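Local coordinates for protein haloacid dehalogenase-like hydrolase (Salmonella enterica subsp. enterica serovar Typhi, PDB 4EZE) that probably hydrolyses O-phosphoserine to serine and phosphate with the help of magnesium, the last step of serine biosynthesis, at residues P104-T118 against I260-D274. Sequence-based numbering, arbitrary orientation.
Sequences PLPANGIIAFDMDST and IATENIIACGDGAND. With NA (sodium ion), chain D.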
ATOM      1  N   PRO A 104     -19.617   1.231  -6.192  1.00 55.27           N
ATOM      2  CA  PRO A 104     -19.517  -0.175  -6.510  1.00 48.42           C
ATOM      3  C   PRO A 104     -18.157  -0.770  -6.078  1.00 79.73           C
ATOM      4  O   PRO A 104     -17.214  -0.029  -5.787  1.00 46.62           O
ATOM      5  CB  PRO A 104     -19.636  -0.174  -8.034  1.00 55.33           C
ATOM      6  CG  PRO A 104     -19.111   1.168  -8.462  1.00 57.85           C
ATOM      7  CD  PRO A 104     -19.107   2.088  -7.273  1.00 44.57           C
ATOM      8  N   LEU A 105     -18.064  -2.097  -6.046  1.00 42.98           N
ATOM      9  CA  LEU A 105     -16.817  -2.779  -5.761  1.00 64.39           C
ATOM     10  C   LEU A 105     -15.911  -2.650  -6.973  1.00 57.73           C
ATOM     11  O   LEU A 105     -16.375  -2.730  -8.094  1.00 62.68           O
ATOM     12  CB  LEU A 105     -17.080  -4.254  -5.466  1.00 54.73           C
ATOM     13  CG  LEU A 105     -15.928  -5.001  -4.797  1.00 57.97           C
ATOM     14  CD1 LEU A 105     -15.765  -4.563  -3.347  1.00 44.25           C
ATOM     15  CD2 LEU A 105     -16.145  -6.501  -4.869  1.00 45.64           C
ATOM     16  N   PRO A 106     -14.605  -2.454  -6.748  1.00 59.24           N
ATOM     17  CA  PRO A 106     -13.680  -2.382  -7.857  1.00 48.32           C
ATOM     18  C   PRO A 106     -13.642  -3.710  -8.575  1.00 41.95           C
ATOM     19  O   PRO A 106     -13.820  -4.765  -7.945  1.00 45.79           O
ATOM     20  CB  PRO A 106     -12.329  -2.130  -7.171  1.00 63.72           C
ATOM     21  CG  PRO A 106     -12.687  -1.554  -5.852  1.00 55.56           C
ATOM     22  CD  PRO A 106     -13.920  -2.303  -5.460  1.00 62.45           C
ATOM     23  N   ALA A 107     -13.413  -3.683  -9.884  1.00 51.75           N
ATOM     24  CA  ALA A 107     -13.415  -4.928 -10.643  1.00 46.96           C
ATOM     25  C   ALA A 107     -12.687  -4.779 -11.976  1.00 46.25           C
ATOM     26  O   ALA A 107     -12.756  -3.717 -12.603  1.00 46.92           O
ATOM     27  CB  ALA A 107     -14.851  -5.408 -10.843  1.00 50.95           C
ATOM     28  N   ASN A 108     -11.975  -5.840 -12.377  1.00 47.78           N
ATOM     29  CA  ASN A 108     -11.148  -5.857 -13.600  1.00 48.55           C
ATOM     30  C   ASN A 108     -10.336  -4.594 -13.737  1.00 44.85           C
ATOM     31  O   ASN A 108     -10.327  -3.962 -14.793  1.00 57.59           O
ATOM     32  CB  ASN A 108     -12.010  -6.060 -14.850  1.00 50.86           C
ATOM     33  CG  ASN A 108     -12.914  -7.270 -14.732  1.00 61.75           C
ATOM     34  OD1 ASN A 108     -14.139  -7.140 -14.644  1.00 78.70           O
ATOM     35  ND2 ASN A 108     -12.316  -8.452 -14.693  1.00 45.95           N
ATOM     36  N   GLY A 109      -9.660  -4.218 -12.655  1.00 49.05           N
ATOM     37  CA  GLY A 109      -8.957  -2.947 -12.621  1.00 55.17           C
ATOM     38  C   GLY A 109      -7.466  -3.086 -12.443  1.00 61.72           C
ATOM     39  O   GLY A 109      -6.846  -4.055 -12.908  1.00 55.60           O
ATOM     40  N   ILE A 110      -6.893  -2.097 -11.766  1.00 56.15           N
ATOM     41  CA  ILE A 110      -5.488  -2.110 -11.427  1.00 43.73           C
ATOM     42  C   ILE A 110      -5.337  -2.081  -9.914  1.00 44.21           C
ATOM     43  O   ILE A 110      -6.086  -1.409  -9.229  1.00 47.11           O
ATOM     44  CB  ILE A 110      -4.775  -0.847 -11.914  1.00 51.32           C
ATOM     45  CG1 ILE A 110      -5.094  -0.577 -13.372  1.00 55.35           C
ATOM     46  CG2 ILE A 110      -3.272  -0.993 -11.710  1.00 54.97           C
ATOM     47  CD1 ILE A 110      -4.756   0.835 -13.793  1.00 69.05           C
ATOM     48  N   ILE A 111      -4.346  -2.785  -9.398  1.00 54.25           N
ATOM     49  CA  ILE A 111      -3.948  -2.574  -8.028  1.00 46.31           C
ATOM     50  C   ILE A 111      -2.508  -2.158  -8.089  1.00 52.50           C
ATOM     51  O   ILE A 111      -1.670  -2.950  -8.529  1.00 43.94           O
ATOM     52  CB  ILE A 111      -4.061  -3.859  -7.201  1.00 48.66           C
ATOM     53  CG1 ILE A 111      -5.438  -4.481  -7.366  1.00 55.51           C
ATOM     54  CG2 ILE A 111      -3.841  -3.577  -5.723  1.00 45.75           C
ATOM     55  CD1 ILE A 111      -5.846  -5.305  -6.166  1.00 45.16           C
ATOM     56  N   ALA A 112      -2.227  -0.917  -7.680  1.00 39.02           N
ATOM     57  CA  ALA A 112      -0.866  -0.388  -7.646  1.00 43.65           C
ATOM     58  C   ALA A 112      -0.319  -0.454  -6.212  1.00 50.28           C
ATOM     59  O   ALA A 112      -1.050  -0.180  -5.247  1.00 44.50           O
ATOM     60  CB  ALA A 112      -0.855   1.058  -8.128  1.00 39.76           C
ATOM     61  N   PHE A 113       0.961  -0.792  -6.080  1.00 47.19           N
ATOM     62  CA  PHE A 113       1.650  -0.790  -4.773  1.00 42.86           C
ATOM     63  C   PHE A 113       2.868   0.126  -4.774  1.00 45.25           C
ATOM     64  O   PHE A 113       3.674   0.071  -5.684  1.00 43.32           O
ATOM     65  CB  PHE A 113       2.177  -2.176  -4.453  1.00 44.67           C
ATOM     66  CG  PHE A 113       1.121  -3.220  -4.276  1.00 46.15           C
ATOM     67  CD1 PHE A 113       0.563  -3.448  -3.027  1.00 43.79           C
ATOM     68  CD2 PHE A 113       0.718  -4.001  -5.351  1.00 47.06           C
ATOM     69  CE1 PHE A 113      -0.392  -4.431  -2.854  1.00 48.80           C
ATOM     70  CE2 PHE A 113      -0.236  -4.984  -5.188  1.00 53.48           C
ATOM     71  CZ  PHE A 113      -0.791  -5.206  -3.931  1.00 45.08           C
ATOM     72  N   ASP A 114       3.022   0.959  -3.750  1.00 48.76           N
ATOM     73  CA  ASP A 114       4.302   1.619  -3.531  1.00 37.32           C
ATOM     74  C   ASP A 114       5.286   0.475  -3.241  1.00 44.71           C
ATOM     75  O   ASP A 114       4.854  -0.631  -2.910  1.00 42.32           O
ATOM     76  CB  ASP A 114       4.197   2.559  -2.317  1.00 39.62           C
ATOM     77  CG  ASP A 114       5.454   3.406  -2.107  1.00 64.62           C
ATOM     78  OD1 ASP A 114       6.324   3.404  -2.993  1.00 45.26           O
ATOM     79  OD2 ASP A 114       5.569   4.086  -1.060  1.00 56.31           O
ATOM     80  N   MET A 115       6.590   0.727  -3.330  1.00 43.23           N
ATOM     81  CA  MET A 115       7.561  -0.335  -3.049  1.00 53.16           C
ATOM     82  C   MET A 115       7.991  -0.332  -1.581  1.00 41.63           C
ATOM     83  O   MET A 115       7.581  -1.202  -0.804  1.00 44.85           O
ATOM     84  CB  MET A 115       8.784  -0.249  -3.977  1.00 51.60           C
ATOM     85  CG  MET A 115       9.950  -1.148  -3.553  1.00 53.53           C
ATOM     86  SD  MET A 115      11.141  -1.371  -4.911  1.00 60.60           S
ATOM     87  CE  MET A 115      11.758   0.303  -5.145  1.00 51.88           C
ATOM     88  N   ASP A 116       8.803   0.648  -1.190  1.00 37.54           N
ATOM     89  CA  ASP A 116       9.388   0.622   0.145  1.00 39.73           C
ATOM     90  C   ASP A 116       8.340   0.690   1.258  1.00 45.56           C
ATOM     91  O   ASP A 116       7.456   1.528   1.230  1.00 52.20           O
ATOM     92  CB  ASP A 116      10.394   1.757   0.319  1.00 43.92           C
ATOM     93  CG  ASP A 116      11.621   1.600  -0.563  1.00 56.33           C
ATOM     94  OD1 ASP A 116      12.001   0.452  -0.882  1.00 60.47           O
ATOM     95  OD2 ASP A 116      12.199   2.639  -0.943  1.00 50.47           O
ATOM     96  N   SER A 117       8.476  -0.181   2.251  1.00 48.65           N
ATOM     97  CA  SER A 117       7.595  -0.189   3.411  1.00 53.43           C
ATOM     98  C   SER A 117       6.133  -0.429   3.016  1.00 42.81           C
ATOM     99  O   SER A 117       5.223  -0.261   3.820  1.00 52.11           O
ATOM    100  CB  SER A 117       7.771   1.096   4.236  1.00 41.63           C
ATOM    101  OG  SER A 117       9.093   1.177   4.749  1.00 57.79           O
ATOM    102  N   THR A 118       5.917  -0.821   1.770  1.00 51.90           N
ATOM    103  CA  THR A 118       4.604  -1.257   1.342  1.00 50.52           C
ATOM    104  C   THR A 118       4.686  -2.662   0.750  1.00 43.30           C
ATOM    105  O   THR A 118       4.391  -3.648   1.434  1.00 45.60           O
ATOM    106  CB  THR A 118       3.955  -0.258   0.372  1.00 48.28           C
ATOM    107  OG1 THR A 118       3.806   1.001   1.032  1.00 43.63           O
ATOM    108  CG2 THR A 118       2.563  -0.757  -0.048  1.00 35.08           C
ATOM    109  N   ILE A 260      -9.117   1.817 -17.880  1.00 63.07           N
ATOM    110  CA  ILE A 260      -9.646   1.408 -16.600  1.00 50.73           C
ATOM    111  C   ILE A 260     -10.194   2.620 -15.848  1.00 51.62           C
ATOM    112  O   ILE A 260      -9.485   3.594 -15.638  1.00 66.36           O
ATOM    113  CB  ILE A 260      -8.562   0.634 -15.814  1.00 57.26           C
ATOM    114  CG1 ILE A 260      -8.195  -0.644 -16.596  1.00 48.49           C
ATOM    115  CG2 ILE A 260      -9.013   0.320 -14.389  1.00 50.66           C
ATOM    116  CD1 ILE A 260      -7.419  -1.688 -15.819  1.00 51.44           C
ATOM    117  N   ALA A 261     -11.477   2.560 -15.476  1.00 42.75           N
ATOM    118  CA  ALA A 261     -12.128   3.641 -14.746  1.00 53.18           C
ATOM    119  C   ALA A 261     -11.543   3.803 -13.345  1.00 41.62           C
ATOM    120  O   ALA A 261     -11.120   2.832 -12.702  1.00 58.70           O
ATOM    121  CB  ALA A 261     -13.642   3.387 -14.665  1.00 40.50           C
ATOM    122  N   THR A 262     -11.571   5.027 -12.854  1.00 60.17           N
ATOM    123  CA  THR A 262     -10.984   5.334 -11.578  1.00 51.69           C
ATOM    124  C   THR A 262     -11.579   4.498 -10.467  1.00 59.29           C
ATOM    125  O   THR A 262     -10.873   4.090  -9.560  1.00 50.22           O
ATOM    126  CB  THR A 262     -11.111   6.826 -11.261  1.00 67.55           C
ATOM    127  OG1 THR A 262     -10.415   7.549 -12.273  1.00 52.55           O
ATOM    128  CG2 THR A 262     -10.472   7.146  -9.928  1.00 47.67           C
ATOM    129  N   GLU A 263     -12.866   4.202 -10.531  1.00 48.81           N
ATOM    130  CA  GLU A 263     -13.422   3.486  -9.410  1.00 48.75           C
ATOM    131  C   GLU A 263     -12.863   2.073  -9.396  1.00 54.85           C
ATOM    132  O   GLU A 263     -13.112   1.312  -8.468  1.00 45.96           O
ATOM    133  CB  GLU A 263     -14.959   3.476  -9.403  1.00 49.30           C
ATOM    134  CG  GLU A 263     -15.624   2.673 -10.526  1.00 62.49           C
ATOM    135  CD  GLU A 263     -16.340   3.549 -11.555  1.00 89.34           C
ATOM    136  OE1 GLU A 263     -15.671   4.331 -12.274  1.00 77.45           O
ATOM    137  OE2 GLU A 263     -17.584   3.449 -11.647  1.00 76.40           O
ATOM    138  N   ASN A 264     -12.119   1.696 -10.425  1.00 50.14           N
ATOM    139  CA  ASN A 264     -11.634   0.310 -10.459  1.00 47.47           C
ATOM    140  C   ASN A 264     -10.144   0.262 -10.183  1.00 46.84           C
ATOM    141  O   ASN A 264      -9.477  -0.775 -10.375  1.00 51.60           O
ATOM    142  CB  ASN A 264     -11.955  -0.332 -11.799  1.00 52.95           C
ATOM    143  CG  ASN A 264     -13.427  -0.575 -11.975  1.00 62.64           C
ATOM    144  OD1 ASN A 264     -14.066  -1.177 -11.123  1.00 50.56           O
ATOM    145  ND2 ASN A 264     -13.977  -0.098 -13.074  1.00 58.74           N
ATOM    146  N   ILE A 265      -9.619   1.413  -9.775  1.00 48.47           N
ATOM    147  CA  ILE A 265      -8.207   1.525  -9.404  1.00 51.56           C
ATOM    148  C   ILE A 265      -8.025   1.402  -7.893  1.00 37.74           C
ATOM    149  O   ILE A 265      -8.521   2.228  -7.122  1.00 48.76           O
ATOM    150  CB  ILE A 265      -7.646   2.870  -9.846  1.00 43.88           C
ATOM    151  CG1 ILE A 265      -7.737   3.007 -11.360  1.00 42.15           C
ATOM    152  CG2 ILE A 265      -6.192   3.042  -9.406  1.00 43.98           C
ATOM    153  CD1 ILE A 265      -7.243   4.350 -11.850  1.00 49.74           C
ATOM    154  N   ILE A 266      -7.322   0.361  -7.479  1.00 51.38           N
ATOM    155  CA  ILE A 266      -6.863   0.232  -6.099  1.00 37.01           C
ATOM    156  C   ILE A 266      -5.344   0.566  -6.024  1.00 47.92           C
ATOM    157  O   ILE A 266      -4.541   0.033  -6.802  1.00 47.42           O
ATOM    158  CB  ILE A 266      -7.113  -1.195  -5.605  1.00 51.72           C
ATOM    159  CG1 ILE A 266      -8.609  -1.513  -5.564  1.00 40.98           C
ATOM    160  CG2 ILE A 266      -6.468  -1.435  -4.254  1.00 35.92           C
ATOM    161  CD1 ILE A 266      -8.861  -3.005  -5.512  1.00 47.98           C
ATOM    162  N   ALA A 267      -4.965   1.455  -5.101  1.00 40.34           N
ATOM    163  CA  ALA A 267      -3.563   1.815  -4.823  1.00 43.44           C
ATOM    164  C   ALA A 267      -3.288   1.663  -3.330  1.00 50.24           C
ATOM    165  O   ALA A 267      -4.140   1.995  -2.513  1.00 44.41           O
ATOM    166  CB  ALA A 267      -3.289   3.245  -5.245  1.00 37.44           C
ATOM    167  N   CYS A 268      -2.109   1.157  -2.977  1.00 50.86           N
ATOM    168  CA  CYS A 268      -1.738   0.901  -1.574  1.00 38.80           C
ATOM    169  C   CYS A 268      -0.417   1.602  -1.279  1.00 59.25           C
ATOM    170  O   CYS A 268       0.496   1.555  -2.091  1.00 38.34           O
ATOM    171  CB  CYS A 268      -1.477  -0.584  -1.351  1.00 52.96           C
ATOM    172  SG  CYS A 268      -2.794  -1.698  -1.870  1.00 45.76           S
ATOM    173  N   GLY A 269      -0.296   2.231  -0.117  1.00 41.69           N
ATOM    174  CA  GLY A 269       0.944   2.927   0.239  1.00 39.14           C
ATOM    175  C   GLY A 269       0.979   3.204   1.729  1.00 46.27           C
ATOM    176  O   GLY A 269      -0.035   3.058   2.414  1.00 38.28           O
ATOM    177  N   ASP A 270       2.144   3.612   2.216  1.00 37.78           N
ATOM    178  CA  ASP A 270       2.355   3.891   3.624  1.00 36.64           C
ATOM    179  C   ASP A 270       2.725   5.361   3.916  1.00 45.68           C
ATOM    180  O   ASP A 270       2.510   5.836   5.039  1.00 49.59           O
ATOM    181  CB  ASP A 270       3.531   3.073   4.121  1.00 45.94           C
ATOM    182  CG  ASP A 270       4.833   3.537   3.500  1.00 57.52           C
ATOM    183  OD1 ASP A 270       4.966   3.422   2.259  1.00 53.16           O
ATOM    184  OD2 ASP A 270       5.697   4.046   4.242  1.00 63.55           O
ATOM    185  N   GLY A 271       3.300   6.065   2.938  1.00 51.83           N
ATOM    186  CA  GLY A 271       3.953   7.385   3.198  1.00 37.61           C
ATOM    187  C   GLY A 271       3.346   8.602   2.525  1.00 61.91           C
ATOM    188  O   GLY A 271       2.574   8.484   1.562  1.00 47.93           O
ATOM    189  N   ALA A 272       3.706   9.780   3.029  1.00 44.13           N
ATOM    190  CA  ALA A 272       3.192  11.028   2.479  1.00 47.55           C
ATOM    191  C   ALA A 272       3.373  11.120   0.960  1.00 47.93           C
ATOM    192  O   ALA A 272       2.509  11.650   0.287  1.00 54.36           O
ATOM    193  CB  ALA A 272       3.824  12.229   3.163  1.00 53.16           C
ATOM    194  N   ASN A 273       4.484  10.621   0.411  1.00 44.99           N
ATOM    195  CA  ASN A 273       4.667  10.729  -1.038  1.00 49.25           C
ATOM    196  C   ASN A 273       3.709   9.824  -1.830  1.00 40.95           C
ATOM    197  O   ASN A 273       3.742   9.808  -3.053  1.00 65.30           O
ATOM    198  CB  ASN A 273       6.130  10.525  -1.469  1.00 48.98           C
ATOM    199  CG  ASN A 273       6.715   9.227  -0.975  1.00 50.84           C
ATOM    200  OD1 ASN A 273       6.026   8.201  -0.895  1.00 49.05           O
ATOM    201  ND2 ASN A 273       7.996   9.259  -0.632  1.00 82.32           N
ATOM    202  N   ASP A 274       2.834   9.118  -1.102  1.00 44.23           N
ATOM    203  CA  ASP A 274       1.831   8.232  -1.672  1.00 57.74           C
ATOM    204  C   ASP A 274       0.448   8.913  -1.682  1.00 44.73           C
ATOM    205  O   ASP A 274      -0.461   8.491  -2.410  1.00 45.75           O
ATOM    206  CB  ASP A 274       1.750   6.917  -0.870  1.00 48.16           C
ATOM    207  CG  ASP A 274       2.950   5.999  -1.091  1.00 51.77           C
ATOM    208  OD1 ASP A 274       3.383   5.844  -2.239  1.00 59.27           O
ATOM    209  OD2 ASP A 274       3.448   5.402  -0.111  1.00 56.37           O
TER
HETATM  210 NA    NA D 302       6.777   3.830   0.815  1.00 56.47          NA
HETATM  211  O   HOH W   1       6.607   5.928   1.044  1.00 69.23           O
HETATM  212  O   HOH W   2       8.619   4.630   2.342  1.00 46.75           O
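Asp114 and Asp270, each just past the end of a parallel strand, grip one sodium ion: Asp114 OD2 at 2.2 Å and Asp270 OD1 at 2.4 Å, with Asp116 O and two waters as the other ligands seen. This is the metal site of the HAD fold, where Asp114 is the predicted nucleophile and magnesium the expected cofactor. Asp114 turns its carboxylate away from its own backbone N (chi1 -174°), toward the ion, and crosses Asp274, their carboxylate planes 75° apart and Asp114 OD2 2.7 Å from Asp274 OD2. Gly271 N meets Asp274 OD2 on its anti side, and Lys247 forms a salt bridge to Asp274 OD1, fixing this second-shell acid. Thr118 OG1 adds a weak hydrogen bond to Asp270 OD1. Backbone hydrogen bonds join strands 110-113 and 265-269. On one face Ile111 and Ile266 lie side by side, CG2 to CG2 at 3.7 Å, and Cys268 SG sits obliquely beside the Phe113 ring, 3.8 Å from its CE1. At the far end Ala107 N hydrogen-bonds Asn264 OD1 (2.9 Å) from above the Asn264 amide plane. Both strands are central in the parallel sheet, between strands 197-202 and 283-287; helix 244-258 covers the face bearing Ile110, Ala112 and Ile265.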